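PDB 4V36: lysyl-trna-dependent l-ysyl-phosphatidylgycerol synthase from Bacillus licheniformis, which transfers lysine from lysyl-tRNA to phosphatidylglycerol, a lipid modification linked to bacterial resistance. Local coordinates for residues A50-A55 with L61-D66. Numbering follows the deposited sequence.
Sequences ALIQFA and LVVLGD
The Phe54 ring has Leu61 lying alongside it, both side chains pointing the same way; with chi1 at 66° the ring stands between its own backbone N and carbonyl carbon, where CD2 of Leu61 comes in obliquely at 4.1 Å from CE2 of Phe54. At the ring's edge, in its plane, sits the carbonyl oxygen of Ile52, and the ring of Phe81 on helix 74-87 meets the Phe54 ring with the planes at about 60°. This is the beta hairpin of strands 50-57 and 60-69, antiparallel neighbours near one end of the large mixed sheet of this acetyltransferase-clan domain. Phe54 faces Val63 as a non-hydrogen-bonded pair. CB of Phe54 meets Val63 CG2 at 4.0 Å. The other branch, CG1, lies anti to the backbone N of Val63 and reaches back to Ile52 CG2 at 3.7 Å, the two side chains crossing at about a right angle. Helix 74-87 covers this apolar face through Phe81, which touches both Ile52 and Val63. Ala55 and Val62 form the hydrogen-bonded pair, each N-H donating a hydrogen bond to the other's O, both at 2.9 Å (N to O). The third direct bond runs from Leu64 N to Gln53 O at 3.0 Å, with the donor tilted 26° from the carbonyl plane. Beyond it the backbones part, and a water bridges them: it accepts from Gln53 N at 3.2 Å and lies 2.8 Å from Leu64 O.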
# COMPACT_ATOMS: atom_id res chain seq x y z
N ALA A 50 -12.56 -6.89 15.59
CA ALA A 50 -12.00 -5.75 14.86
C ALA A 50 -10.60 -5.39 15.34
O ALA A 50 -10.22 -5.70 16.48
CB ALA A 50 -12.92 -4.55 14.99
N LEU A 51 -9.83 -4.74 14.48
CA LEU A 51 -8.43 -4.42 14.79
C LEU A 51 -7.99 -3.08 14.21
O LEU A 51 -8.26 -2.77 13.05
CB LEU A 51 -7.52 -5.53 14.26
CG LEU A 51 -6.02 -5.25 14.31
CD1 LEU A 51 -5.54 -5.12 15.74
CD2 LEU A 51 -5.25 -6.34 13.58
N ILE A 52 -7.30 -2.30 15.03
CA ILE A 52 -6.72 -1.04 14.58
C ILE A 52 -5.19 -1.08 14.66
O ILE A 52 -4.62 -1.32 15.72
CB ILE A 52 -7.24 0.15 15.41
CG1 ILE A 52 -8.66 0.52 14.99
CG2 ILE A 52 -6.32 1.36 15.26
CD1 ILE A 52 -9.21 1.75 15.68
N GLN A 53 -4.54 -0.85 13.52
CA GLN A 53 -3.09 -0.78 13.47
C GLN A 53 -2.65 0.68 13.48
O GLN A 53 -3.23 1.51 12.78
CB GLN A 53 -2.55 -1.50 12.24
CG GLN A 53 -3.06 -2.92 12.08
CD GLN A 53 -2.49 -3.61 10.85
OE1 GLN A 53 -1.46 -3.20 10.32
NE2 GLN A 53 -3.17 -4.65 10.40
N PHE A 54 -1.62 0.99 14.26
CA PHE A 54 -1.20 2.38 14.40
C PHE A 54 0.27 2.52 14.80
O PHE A 54 0.94 1.54 15.13
CB PHE A 54 -2.07 3.09 15.44
CG PHE A 54 -1.91 2.55 16.84
CD1 PHE A 54 -2.59 1.41 17.24
CD2 PHE A 54 -1.09 3.19 17.75
CE1 PHE A 54 -2.44 0.92 18.52
CE2 PHE A 54 -0.94 2.70 19.03
CZ PHE A 54 -1.62 1.56 19.42
N ALA A 55 0.76 3.76 14.76
CA ALA A 55 2.10 4.08 15.22
C ALA A 55 2.06 5.32 16.09
O ALA A 55 1.23 6.21 15.89
CB ALA A 55 3.04 4.28 14.04
N LEU A 61 -1.13 9.72 17.80
CA LEU A 61 -1.20 8.37 17.24
C LEU A 61 -1.70 8.40 15.80
O LEU A 61 -2.72 9.02 15.50
CB LEU A 61 -2.11 7.48 18.09
CG LEU A 61 -1.79 7.34 19.58
CD1 LEU A 61 -2.88 6.56 20.28
CD2 LEU A 61 -0.44 6.67 19.78
N VAL A 62 -0.98 7.73 14.90
CA VAL A 62 -1.37 7.66 13.50
C VAL A 62 -1.86 6.27 13.12
O VAL A 62 -1.09 5.31 13.10
CB VAL A 62 -0.21 8.06 12.56
CG1 VAL A 62 -0.68 8.08 11.12
CG2 VAL A 62 0.36 9.41 12.97
N VAL A 63 -3.15 6.16 12.82
CA VAL A 63 -3.75 4.89 12.43
C VAL A 63 -3.60 4.66 10.92
O VAL A 63 -3.81 5.58 10.13
CB VAL A 63 -5.25 4.84 12.80
CG1 VAL A 63 -5.87 3.53 12.34
CG2 VAL A 63 -5.42 5.02 14.30
N LEU A 64 -3.22 3.45 10.54
CA LEU A 64 -3.08 3.10 9.13
C LEU A 64 -4.36 2.50 8.57
O LEU A 64 -4.66 1.32 8.80
CB LEU A 64 -1.91 2.13 8.93
CG LEU A 64 -1.61 1.75 7.48
CD1 LEU A 64 -1.26 2.99 6.67
CD2 LEU A 64 -0.49 0.73 7.41
N GLY A 65 -5.12 3.31 7.84
CA GLY A 65 -6.33 2.84 7.19
C GLY A 65 -7.51 2.63 8.12
O GLY A 65 -7.46 2.98 9.30
N ASP A 66 -8.58 2.05 7.58
CA ASP A 66 -9.75 1.69 8.36
C ASP A 66 -9.45 0.45 9.19
O ASP A 66 -8.45 -0.23 8.94
CB ASP A 66 -10.95 1.46 7.44
CG ASP A 66 -11.41 2.73 6.75
OD1 ASP A 66 -12.01 3.59 7.43
OD2 ASP A 66 -11.18 2.87 5.53
O HOH W 1 -6.09 0.39 11.05